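Local coordinates for protein putative esterase/lipase/thioesterase (Silicibacter sp., PDB 2PBL) that is a putative esterase, lipase or thioesterase of the alpha/beta-hydrolase fold that probably hydrolyses ester or thioester bonds, its natural substrate not being established, at residues D6-G11 with P217-Q222; A119-A124 with V151-V156; G212-P217 with A237-H242. All coordinates share one frame; numbering follows the deposited sequence.

Contact 1: residues D6-G11 with P217-Q222; sequences DAYANG and PAFLDQ
The N-terminal loop meets the first turn of helix 217-230 beside the putative active site of this alpha/beta hydrolase, and Y8, held against A218, F219 and Q222, makes the larger part of the loop's side of the contact. Y8 CG lies beside the backbone N, anti to the carbonyl carbon, which starts the ring toward the helix. The CB of A218 stands over one face of that ring, 3.9 Å from its centroid and 16° off the normal, which meets the definition of a CH-pi contact. At the far end of the same side chain the amide of Q222 donates a hydrogen bond from NE2 to Y8 OH, 2.9 Å long and 155° at the hydrogen; the hydroxyl lies close to the amide plane. The Y8 edge also turns toward the face of F219 in an offset edge-to-face pair, planes at 65°. An alanine in place of Y8 would probably open a gap over the A218 methyl and the F219 ring and leave Q222 NE2 without this hydroxyl. N10 crosses F219 at about a right angle, its OD1 3.3 Å from F219 CE1, and its ND2 hydrogen-bonds an unidentified bound molecule. One water joins the backbones: it donates to A7 O and accepts from A218 N, each at 2.9 Å. Around the contact, F219 meets the H242 ring, Y73 OH bonds to Y8 O, and Q222 OE1 takes the backbone N-H of D171, so that the start of helix 217-230 is set between the N-terminal loop and the loop that follows strand 160-166.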
ATOM      1  N   ASP A   6     -14.282  16.639   5.316  1.00 22.28           N
ATOM      2  CA  ASP A   6     -14.412  16.063   6.654  1.00 22.75           C
ATOM      3  C   ASP A   6     -14.537  14.525   6.595  1.00 20.15           C
ATOM      4  O   ASP A   6     -13.972  13.839   7.432  1.00 21.79           O
ATOM      5  CB  ASP A   6     -15.627  16.636   7.386  1.00 23.62           C
ATOM      6  CG  ASP A   6     -15.766  16.075   8.791  1.00 28.27           C
ATOM      7  OD1 ASP A   6     -14.844  16.246   9.617  1.00 36.89           O
ATOM      8  OD2 ASP A   6     -16.803  15.457   9.059  1.00 41.04           O
ATOM      9  N   ALA A   7     -15.297  14.026   5.618  1.00 19.51           N
ATOM     10  CA  ALA A   7     -15.517  12.591   5.382  1.00 20.61           C
ATOM     11  C   ALA A   7     -14.201  11.816   5.160  1.00 20.68           C
ATOM     12  O   ALA A   7     -14.023  10.717   5.690  1.00 18.01           O
ATOM     13  CB  ALA A   7     -16.429  12.405   4.211  1.00 20.06           C
ATOM     14  N   TYR A   8     -13.264  12.417   4.419  1.00 20.23           N
ATOM     15  CA  TYR A   8     -11.958  11.792   4.161  1.00 20.16           C
ATOM     16  C   TYR A   8     -10.829  12.152   5.150  1.00 20.66           C
ATOM     17  O   TYR A   8      -9.679  11.731   5.000  1.00 20.94           O
ATOM     18  CB  TYR A   8     -11.564  12.034   2.681  1.00 19.83           C
ATOM     19  CG  TYR A   8     -12.347  11.118   1.824  1.00 18.85           C
ATOM     20  CD1 TYR A   8     -13.606  11.490   1.319  1.00 19.54           C
ATOM     21  CD2 TYR A   8     -11.890   9.824   1.565  1.00 19.12           C
ATOM     22  CE1 TYR A   8     -14.369  10.621   0.568  1.00 23.00           C
ATOM     23  CE2 TYR A   8     -12.643   8.967   0.814  1.00 12.77           C
ATOM     24  CZ  TYR A   8     -13.889   9.356   0.320  1.00 21.94           C
ATOM     25  OH  TYR A   8     -14.671   8.489  -0.396  1.00 16.92           O
ATOM     26  N   ALA A   9     -11.159  12.908   6.197  1.00 21.61           N
ATOM     27  CA  ALA A   9     -10.174  13.310   7.166  1.00 22.29           C
ATOM     28  C   ALA A   9     -10.063  12.184   8.175  1.00 23.17           C
ATOM     29  O   ALA A   9     -11.065  11.851   8.824  1.00 24.49           O
ATOM     30  CB  ALA A   9     -10.606  14.616   7.838  1.00 23.39           C
ATOM     31  N   ASN A  10      -8.881  11.579   8.288  1.00 22.95           N
ATOM     32  CA  ASN A  10      -8.653  10.523   9.262  1.00 22.82           C
ATOM     33  C   ASN A  10      -8.180  11.033  10.611  1.00 22.50           C
ATOM     34  O   ASN A  10      -8.810  10.772  11.635  1.00 23.43           O
ATOM     35  CB  ASN A  10      -7.674   9.482   8.700  1.00 24.42           C
ATOM     36  CG  ASN A  10      -8.243   8.742   7.488  1.00 21.02           C
ATOM     37  OD1 ASN A  10      -9.326   8.126   7.551  1.00 19.60           O
ATOM     38  ND2 ASN A  10      -7.512   8.816   6.358  1.00 21.41           N
ATOM     39  N   GLY A  11      -7.054  11.737  10.601  1.00 22.60           N
ATOM     40  CA  GLY A  11      -6.443  12.298  11.807  1.00 26.03           C
ATOM     41  C   GLY A  11      -7.355  13.013  12.784  1.00 25.73           C
ATOM     42  O   GLY A  11      -7.259  12.792  13.975  1.00 26.36           O
ATOM     43  N   PRO A 217     -16.536   6.379   8.059  1.00 19.04           N
ATOM     44  CA  PRO A 217     -17.514   5.789   7.158  1.00 16.70           C
ATOM     45  C   PRO A 217     -17.064   5.718   5.677  1.00 17.35           C
ATOM     46  O   PRO A 217     -17.329   4.705   5.009  1.00 17.83           O
ATOM     47  CB  PRO A 217     -18.701   6.740   7.307  1.00 19.21           C
ATOM     48  CG  PRO A 217     -18.634   7.136   8.697  1.00 18.76           C
ATOM     49  CD  PRO A 217     -17.196   7.326   8.995  1.00 18.41           C
ATOM     50  N   ALA A 218     -16.417   6.780   5.202  1.00 16.00           N
ATOM     51  CA  ALA A 218     -15.888   6.852   3.817  1.00 16.97           C
ATOM     52  C   ALA A 218     -14.947   5.659   3.515  1.00 16.34           C
ATOM     53  O   ALA A 218     -15.006   5.073   2.439  1.00 19.22           O
ATOM     54  CB  ALA A 218     -15.145   8.128   3.638  1.00 18.22           C
ATOM     55  N   PHE A 219     -14.078   5.322   4.456  1.00 16.15           N
ATOM     56  CA  PHE A 219     -13.155   4.187   4.266  1.00 17.68           C
ATOM     57  C   PHE A 219     -13.831   2.834   4.337  1.00 17.05           C
ATOM     58  O   PHE A 219     -13.421   1.909   3.628  1.00 13.63           O
ATOM     59  CB  PHE A 219     -11.919   4.277   5.151  1.00 16.43           C
ATOM     60  CG  PHE A 219     -10.906   5.238   4.606  1.00 21.05           C
ATOM     61  CD1 PHE A 219     -10.983   6.605   4.897  1.00 18.22           C
ATOM     62  CD2 PHE A 219      -9.931   4.807   3.722  1.00 19.90           C
ATOM     63  CE1 PHE A 219     -10.059   7.488   4.363  1.00 24.44           C
ATOM     64  CE2 PHE A 219      -9.033   5.706   3.154  1.00 18.49           C
ATOM     65  CZ  PHE A 219      -9.083   7.029   3.478  1.00 18.46           C
ATOM     66  N   LEU A 220     -14.836   2.697   5.196  1.00 14.69           N
ATOM     67  CA  LEU A 220     -15.617   1.489   5.216  1.00 15.82           C
ATOM     68  C   LEU A 220     -16.344   1.321   3.878  1.00 14.99           C
ATOM     69  O   LEU A 220     -16.437   0.203   3.334  1.00 15.32           O
ATOM     70  CB  LEU A 220     -16.614   1.514   6.397  1.00 16.59           C
ATOM     71  CG  LEU A 220     -15.978   1.425   7.772  1.00 19.05           C
ATOM     72  CD1 LEU A 220     -17.049   1.623   8.841  1.00 23.47           C
ATOM     73  CD2 LEU A 220     -15.278   0.095   7.959  1.00 14.66           C
ATOM     74  N   ASP A 221     -16.825   2.426   3.322  1.00 15.82           N
ATOM     75  CA  ASP A 221     -17.492   2.407   2.022  1.00 15.23           C
ATOM     76  C   ASP A 221     -16.507   2.042   0.884  1.00 14.15           C
ATOM     77  O   ASP A 221     -16.772   1.164   0.071  1.00 12.86           O
ATOM     78  CB  ASP A 221     -18.136   3.768   1.721  1.00 13.74           C
ATOM     79  CG  ASP A 221     -19.286   4.084   2.671  1.00 21.73           C
ATOM     80  OD1 ASP A 221     -19.684   3.150   3.392  1.00 24.79           O
ATOM     81  OD2 ASP A 221     -19.743   5.257   2.734  1.00 21.08           O
ATOM     82  N   GLN A 222     -15.381   2.727   0.868  1.00 14.19           N
ATOM     83  CA  GLN A 222     -14.334   2.461  -0.113  1.00 14.17           C
ATOM     84  C   GLN A 222     -13.952   0.962  -0.110  1.00 12.70           C
ATOM     85  O   GLN A 222     -13.717   0.378  -1.164  1.00 14.32           O
ATOM     86  CB  GLN A 222     -13.102   3.338   0.174  1.00 17.45           C
ATOM     87  CG  GLN A 222     -13.266   4.823  -0.145  1.00 16.56           C
ATOM     88  CD  GLN A 222     -13.194   5.148  -1.621  1.00 17.65           C
ATOM     89  OE1 GLN A 222     -12.943   4.284  -2.460  1.00 14.45           O
ATOM     90  NE2 GLN A 222     -13.447   6.404  -1.946  1.00 16.29           N
TER
HETATM   91  O   HOH W   1     -16.526   9.448   6.434  1.00 20.66           O

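Contact 2: residues A119-A124 with V151-V156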
ATOM      1  N   ALA A 119       8.582  -0.207  -9.562  1.00 15.91           N
ATOM      2  CA  ALA A 119       9.153  -0.658  -8.298  1.00 16.29           C
ATOM      3  C   ALA A 119       8.948  -2.145  -8.049  1.00 15.25           C
ATOM      4  O   ALA A 119       9.896  -2.823  -7.696  1.00 13.61           O
ATOM      5  CB  ALA A 119       8.566   0.149  -7.123  1.00 17.18           C
ATOM      6  N   VAL A 120       7.713  -2.631  -8.232  1.00 14.55           N
ATOM      7  CA  VAL A 120       7.373  -4.046  -8.022  1.00 13.31           C
ATOM      8  C   VAL A 120       8.227  -4.859  -8.978  1.00 11.83           C
ATOM      9  O   VAL A 120       8.834  -5.846  -8.569  1.00 14.41           O
ATOM     10  CB  VAL A 120       5.858  -4.309  -8.250  1.00 16.73           C
ATOM     11  CG1 VAL A 120       5.521  -5.776  -8.222  1.00  8.55           C
ATOM     12  CG2 VAL A 120       4.961  -3.530  -7.210  1.00 13.39           C
ATOM     13  N   THR A 121       8.297  -4.403 -10.234  1.00 13.11           N
ATOM     14  CA  THR A 121       9.086  -5.066 -11.282  1.00 14.64           C
ATOM     15  C   THR A 121      10.544  -5.208 -10.886  1.00 13.69           C
ATOM     16  O   THR A 121      11.079  -6.289 -11.008  1.00 14.18           O
ATOM     17  CB  THR A 121       8.968  -4.354 -12.643  1.00 15.27           C
ATOM     18  OG1 THR A 121       7.605  -4.449 -13.075  1.00 10.81           O
ATOM     19  CG2 THR A 121       9.874  -4.995 -13.700  1.00 14.13           C
ATOM     20  N   ALA A 122      11.164  -4.131 -10.399  1.00 13.92           N
ATOM     21  CA  ALA A 122      12.544  -4.165  -9.912  1.00 15.10           C
ATOM     22  C   ALA A 122      12.737  -5.070  -8.697  1.00 16.68           C
ATOM     23  O   ALA A 122      13.659  -5.898  -8.651  1.00 15.18           O
ATOM     24  CB  ALA A 122      13.000  -2.763  -9.609  1.00 17.52           C
ATOM     25  N   ALA A 123      11.848  -4.956  -7.717  1.00 16.46           N
ATOM     26  CA  ALA A 123      11.949  -5.839  -6.561  1.00 13.36           C
ATOM     27  C   ALA A 123      11.822  -7.321  -6.980  1.00 14.75           C
ATOM     28  O   ALA A 123      12.511  -8.174  -6.433  1.00 15.02           O
ATOM     29  CB  ALA A 123      10.929  -5.468  -5.499  1.00 14.94           C
ATOM     30  N   ALA A 124      10.957  -7.607  -7.960  1.00 14.74           N
ATOM     31  CA  ALA A 124      10.706  -8.968  -8.470  1.00 14.70           C
ATOM     32  C   ALA A 124      11.924  -9.570  -9.194  1.00 16.62           C
ATOM     33  O   ALA A 124      11.981 -10.774  -9.373  1.00 15.19           O
ATOM     34  CB  ALA A 124       9.523  -8.980  -9.375  1.00 17.40           C
ATOM     35  N   VAL A 151      -0.954  -2.429 -16.672  1.00 14.61           N
ATOM     36  CA  VAL A 151      -0.043  -1.703 -15.804  1.00 13.93           C
ATOM     37  C   VAL A 151       1.250  -2.458 -15.469  1.00 16.04           C
ATOM     38  O   VAL A 151       2.347  -1.907 -15.621  1.00 17.10           O
ATOM     39  CB  VAL A 151      -0.781  -1.230 -14.530  1.00 14.31           C
ATOM     40  CG1 VAL A 151       0.143  -0.525 -13.569  1.00 22.79           C
ATOM     41  CG2 VAL A 151      -1.949  -0.285 -14.924  1.00 13.95           C
ATOM     42  N   LEU A 152       1.137  -3.698 -14.994  1.00 13.67           N
ATOM     43  CA  LEU A 152       2.306  -4.501 -14.564  1.00 14.14           C
ATOM     44  C   LEU A 152       2.628  -5.600 -15.613  1.00 12.60           C
ATOM     45  O   LEU A 152       1.709  -6.154 -16.167  1.00 14.81           O
ATOM     46  CB  LEU A 152       1.953  -5.131 -13.208  1.00 12.79           C
ATOM     47  CG  LEU A 152       3.071  -5.844 -12.457  1.00 13.53           C
ATOM     48  CD1 LEU A 152       3.988  -4.840 -11.886  1.00 10.92           C
ATOM     49  CD2 LEU A 152       2.460  -6.682 -11.360  1.00 13.99           C
ATOM     50  N   PRO A 153       3.914  -5.845 -15.936  1.00 13.06           N
ATOM     51  CA  PRO A 153       4.248  -6.870 -16.920  1.00 13.29           C
ATOM     52  C   PRO A 153       3.710  -8.247 -16.537  1.00 13.82           C
ATOM     53  O   PRO A 153       3.663  -8.565 -15.353  1.00 13.56           O
ATOM     54  CB  PRO A 153       5.801  -6.887 -16.944  1.00 12.47           C
ATOM     55  CG  PRO A 153       6.206  -5.571 -16.433  1.00 17.04           C
ATOM     56  CD  PRO A 153       5.116  -5.148 -15.460  1.00 17.24           C
ATOM     57  N   GLU A 154       3.279  -9.012 -17.538  1.00 13.02           N
ATOM     58  CA  GLU A 154       2.787 -10.397 -17.353  1.00 15.80           C
ATOM     59  C   GLU A 154       3.732 -11.240 -16.472  1.00 13.28           C
ATOM     60  O   GLU A 154       3.300 -11.973 -15.570  1.00 11.12           O
ATOM     61  CB  GLU A 154       2.681 -11.055 -18.736  1.00 21.07           C
ATOM     62  CG  GLU A 154       2.244 -12.491 -18.742  1.00 28.52           C
ATOM     63  CD  GLU A 154       0.765 -12.627 -18.537  1.00 44.78           C
ATOM     64  OE1 GLU A 154       0.343 -13.083 -17.434  1.00 55.71           O
ATOM     65  OE2 GLU A 154       0.033 -12.243 -19.485  1.00 47.71           O
ATOM     66  N   ALA A 155       5.020 -11.170 -16.760  1.00 15.31           N
ATOM     67  CA  ALA A 155       6.014 -11.941 -16.017  1.00 15.93           C
ATOM     68  C   ALA A 155       6.001 -11.700 -14.489  1.00 15.73           C
ATOM     69  O   ALA A 155       6.400 -12.574 -13.693  1.00 16.07           O
ATOM     70  CB  ALA A 155       7.424 -11.671 -16.550  1.00 18.00           C
ATOM     71  N   VAL A 156       5.554 -10.530 -14.077  1.00 12.40           N
ATOM     72  CA  VAL A 156       5.465 -10.209 -12.638  1.00 13.09           C
ATOM     73  C   VAL A 156       4.064 -10.559 -12.162  1.00  8.94           C
ATOM     74  O   VAL A 156       3.852 -11.198 -11.151  1.00 13.13           O
ATOM     75  CB  VAL A 156       5.734  -8.693 -12.356  1.00 12.71           C
ATOM     76  CG1 VAL A 156       5.928  -8.456 -10.863  1.00 13.16           C
ATOM     77  CG2 VAL A 156       6.938  -8.269 -13.099  1.00 12.06           C
TER
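T121 OG1 is the polar atom on which three side chains of 151-156 converge, although its hydrogen bond runs elsewhere, to S117 O one turn earlier in helix 109-126. With chi1 at -64°, OG1 is anti to the carbonyl carbon and lies beside the backbone N, the placement in which a helical threonine can reach back to that carbonyl. Across the contact it meets carbon alone. P153 CD is nearest at 3.5 Å, with L152 CD1 and V156 CG2 a little farther off. Next to it V120 carries the apolar part. Its CG1, anti to the backbone N (chi1 172°), touches V156 CG1 at 3.8 Å. L152 CD1 lies 4.1 Å from the same V120 CG1, the leucine side chain crossing V120 at about a right angle. One turn on, A124 CB approaches V156 CG1 at 3.9 Å, and this one valine methyl therefore meets both V120 and A124. P153 occupies the N-cap position of helix 154-157, and its O accepts from V156 N at 3.0 Å. The contact thus sets helix 109-126 against the short helix that precedes strand 160-166, with V156 and A124 both resting on I131 of strand 131-136. No hydrogen bond passes between 119-124 and 151-156; the link rests on the fit of methyl and methylene groups, and the threonine hydroxyl can lie among them with its proton engaged by S117 O of its own helix.

Contact 3: residues G212-P217 with A237-H242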
ATOM      1  N   GLY A 212     -10.293  -1.163   8.994  1.00 16.74           N
ATOM      2  CA  GLY A 212     -10.546  -1.064  10.422  1.00 16.40           C
ATOM      3  C   GLY A 212     -11.993  -0.766  10.758  1.00 15.16           C
ATOM      4  O   GLY A 212     -12.628   0.097  10.145  1.00 17.28           O
ATOM      5  N   GLY A 213     -12.520  -1.502  11.733  1.00 15.20           N
ATOM      6  CA  GLY A 213     -13.903  -1.362  12.175  1.00 16.97           C
ATOM      7  C   GLY A 213     -14.322   0.018  12.675  1.00 14.33           C
ATOM      8  O   GLY A 213     -15.475   0.424  12.503  1.00 15.95           O
ATOM      9  N   ALA A 214     -13.379   0.727  13.262  1.00 16.67           N
ATOM     10  CA  ALA A 214     -13.611   2.063  13.794  1.00 17.17           C
ATOM     11  C   ALA A 214     -13.209   3.139  12.813  1.00 17.19           C
ATOM     12  O   ALA A 214     -13.012   4.261  13.225  1.00 16.81           O
ATOM     13  CB  ALA A 214     -12.813   2.235  15.120  1.00 15.87           C
ATOM     14  N   GLU A 215     -13.061   2.819  11.518  1.00 16.72           N
ATOM     15  CA  GLU A 215     -12.616   3.809  10.560  1.00 16.68           C
ATOM     16  C   GLU A 215     -13.720   4.712  10.127  1.00 19.44           C
ATOM     17  O   GLU A 215     -14.891   4.443  10.405  1.00 17.36           O
ATOM     18  CB  GLU A 215     -11.965   3.168   9.336  1.00 18.81           C
ATOM     19  CG  GLU A 215     -10.546   2.695   9.635  1.00 15.44           C
ATOM     20  CD  GLU A 215      -9.717   2.449   8.368  1.00 17.82           C
ATOM     21  OE1 GLU A 215      -9.683   3.365   7.517  1.00 19.91           O
ATOM     22  OE2 GLU A 215      -9.117   1.343   8.249  1.00 18.78           O
ATOM     23  N   ARG A 216     -13.327   5.793   9.447  1.00 17.48           N
ATOM     24  CA  ARG A 216     -14.273   6.759   8.875  1.00 17.29           C
ATOM     25  C   ARG A 216     -15.254   6.011   7.992  1.00 18.24           C
ATOM     26  O   ARG A 216     -14.866   5.057   7.283  1.00 17.97           O
ATOM     27  CB  ARG A 216     -13.540   7.814   8.023  1.00 17.81           C
ATOM     28  CG  ARG A 216     -12.442   8.603   8.713  1.00 23.04           C
ATOM     29  CD  ARG A 216     -13.018   9.491   9.787  1.00 23.38           C
ATOM     30  NE  ARG A 216     -13.834  10.539   9.181  1.00 27.93           N
ATOM     31  CZ  ARG A 216     -14.963  10.994   9.702  1.00 26.74           C
ATOM     32  NH1 ARG A 216     -15.623  11.944   9.093  1.00 23.18           N
ATOM     33  NH2 ARG A 216     -15.453  10.487  10.821  1.00 27.52           N
ATOM     34  N   PRO A 217     -16.536   6.379   8.059  1.00 19.04           N
ATOM     35  CA  PRO A 217     -17.514   5.789   7.158  1.00 16.70           C
ATOM     36  C   PRO A 217     -17.064   5.718   5.677  1.00 17.35           C
ATOM     37  O   PRO A 217     -17.329   4.705   5.009  1.00 17.83           O
ATOM     38  CB  PRO A 217     -18.701   6.740   7.307  1.00 19.21           C
ATOM     39  CG  PRO A 217     -18.634   7.136   8.697  1.00 18.76           C
ATOM     40  CD  PRO A 217     -17.196   7.326   8.995  1.00 18.41           C
ATOM     41  N   ALA A 237     -11.255  -5.313  10.817  1.00 16.24           N
ATOM     42  CA  ALA A 237     -10.410  -5.486  11.995  1.00 15.68           C
ATOM     43  C   ALA A 237     -11.043  -4.799  13.218  1.00 17.84           C
ATOM     44  O   ALA A 237     -11.226  -3.569  13.229  1.00 17.73           O
ATOM     45  CB  ALA A 237      -9.033  -4.904  11.725  1.00 16.65           C
ATOM     46  N   PHE A 238     -11.386  -5.602  14.227  1.00 18.19           N
ATOM     47  CA  PHE A 238     -12.093  -5.099  15.420  1.00 16.28           C
ATOM     48  C   PHE A 238     -11.519  -3.813  16.017  1.00 16.35           C
ATOM     49  O   PHE A 238     -10.373  -3.766  16.437  1.00 17.26           O
ATOM     50  CB  PHE A 238     -12.146  -6.177  16.480  1.00 18.37           C
ATOM     51  CG  PHE A 238     -12.838  -5.737  17.732  1.00 16.24           C
ATOM     52  CD1 PHE A 238     -14.236  -5.680  17.773  1.00 22.17           C
ATOM     53  CD2 PHE A 238     -12.102  -5.373  18.865  1.00 21.48           C
ATOM     54  CE1 PHE A 238     -14.902  -5.267  18.944  1.00 20.82           C
ATOM     55  CE2 PHE A 238     -12.756  -4.959  20.036  1.00 19.60           C
ATOM     56  CZ  PHE A 238     -14.160  -4.908  20.070  1.00 21.18           C
ATOM     57  N   GLU A 239     -12.335  -2.765  16.015  1.00 16.84           N
ATOM     58  CA  GLU A 239     -12.013  -1.456  16.616  1.00 17.10           C
ATOM     59  C   GLU A 239     -10.769  -0.751  16.124  1.00 16.39           C
ATOM     60  O   GLU A 239     -10.344   0.213  16.716  1.00 18.72           O
ATOM     61  CB  GLU A 239     -12.006  -1.549  18.149  1.00 18.94           C
ATOM     62  CG  GLU A 239     -13.338  -1.910  18.727  1.00 21.64           C
ATOM     63  CD  GLU A 239     -14.459  -0.916  18.450  1.00 33.28           C
ATOM     64  OE1 GLU A 239     -14.196   0.201  17.981  1.00 37.30           O
ATOM     65  OE2 GLU A 239     -15.629  -1.251  18.740  1.00 46.52           O
ATOM     66  N   LYS A 240     -10.239  -1.166  14.983  1.00 15.50           N
ATOM     67  CA  LYS A 240      -9.072  -0.495  14.402  1.00 15.96           C
ATOM     68  C   LYS A 240      -9.433   0.787  13.671  1.00 17.47           C
ATOM     69  O   LYS A 240     -10.534   0.885  13.075  1.00 15.91           O
ATOM     70  CB  LYS A 240      -8.318  -1.434  13.475  1.00 16.24           C
ATOM     71  CG  LYS A 240      -7.705  -2.650  14.141  1.00 15.84           C
ATOM     72  CD  LYS A 240      -6.662  -2.340  15.197  1.00 20.74           C
ATOM     73  CE  LYS A 240      -6.146  -3.615  15.842  1.00 23.20           C
ATOM     74  NZ  LYS A 240      -5.258  -3.281  16.988  1.00 38.29           N
ATOM     75  N   HIS A 241      -8.516   1.774  13.749  1.00 16.91           N
ATOM     76  CA  HIS A 241      -8.700   3.038  13.037  1.00 17.04           C
ATOM     77  C   HIS A 241      -7.671   3.076  11.906  1.00 15.86           C
ATOM     78  O   HIS A 241      -6.941   2.127  11.711  1.00 13.21           O
ATOM     79  CB  HIS A 241      -8.655   4.287  13.940  1.00 13.53           C
ATOM     80  CG  HIS A 241      -7.447   4.380  14.800  1.00 19.20           C
ATOM     81  ND1 HIS A 241      -6.185   4.585  14.294  1.00 14.39           N
ATOM     82  CD2 HIS A 241      -7.316   4.342  16.141  1.00 17.78           C
ATOM     83  CE1 HIS A 241      -5.317   4.602  15.283  1.00 20.87           C
ATOM     84  NE2 HIS A 241      -5.977   4.464  16.416  1.00 18.26           N
ATOM     85  N   HIS A 242      -7.650   4.156  11.139  1.00 16.06           N
ATOM     86  CA  HIS A 242      -6.797   4.233   9.934  1.00 16.32           C
ATOM     87  C   HIS A 242      -5.319   4.135  10.196  1.00 15.98           C
ATOM     88  O   HIS A 242      -4.562   3.740   9.311  1.00 17.93           O
ATOM     89  CB  HIS A 242      -7.134   5.537   9.166  1.00 15.20           C
ATOM     90  CG  HIS A 242      -6.749   5.524   7.719  1.00 20.68           C
ATOM     91  ND1 HIS A 242      -7.339   4.679   6.802  1.00 18.18           N
ATOM     92  CD2 HIS A 242      -5.867   6.279   7.024  1.00 22.09           C
ATOM     93  CE1 HIS A 242      -6.814   4.893   5.610  1.00 20.73           C
ATOM     94  NE2 HIS A 242      -5.941   5.880   5.709  1.00 19.98           N
TER
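Two residues of a probable Ser-His-Glu catalytic triad, E215 and H242, meet here, on loops that follow the last two strands of the alpha/beta-hydrolase sheet. H242 donates from ND1 to E215 OE1 over 2.8 Å, with 158° at the hydrogen. The E215 chain runs extended beyond CG, which carries its carboxylate out to the ring. The carboxylate oxygen lies near the imidazole plane, whereas the histidine approaches it from above the carboxylate plane, and the two planes stand 67° apart. H242 NE2 is hydrogen-bonded to S137 OG, geometry consistent with a charge relay; S137 sits on a GxSxG turn that is probably the nucleophile elbow. The other carboxylate oxygen is also held: G212 N donates to E215 OE2 at 2.9 Å, on its anti side but well out of the carboxylate plane, and S167 OG is a further partner. These bonds to both oxygens would restrict rotation of the carboxylate and so present OE1 to the ring. Beyond the side-chain pair, the backbones are also joined. G212 and A237 form a parallel beta bridge at the ends of strands 206-212 and 233-237, after which a type I turn from G212 to E215 and a type II turn from A237 to K240 lie against each other. G213 N donates to A237 O at 2.9 Å, and K240 N reaches that same oxygen from the opposite face of its carbonyl plane. A214 N bonds to K240 O at 2.9 Å, though with a more bent angle of 139°. The absence of a side chain matters at G212, since a CB there would collide with K240 O. That carbonyl oxygen also lies 3.3 Å from G212 CA, in a CA-H...O contact, and 3.3 Å from A214 CB.

From the N terminus, the loop 6-11 opens contact 1, which closes only at 217-222, at the start of helix 217-230. Within that span, contact 2 opens at 119-124 and closes at 151-156 after strand 131-136, joining helix 109-126 to the short helix 154-157 ahead of strand 160-166. Contact 3 opens at 212-217, just ahead of contact 1's second segment and sharing P217 with it, and closes at 237-242, so contacts 1 and 3 cross. Those two touch, D6 O meeting R216 NH1 at 3.0 Å, and tie the N-terminal loop and the last strands to the putative active site. Contact 2 lies on the opposite side of the chain's centre, its centre about 31 Å from each of theirs.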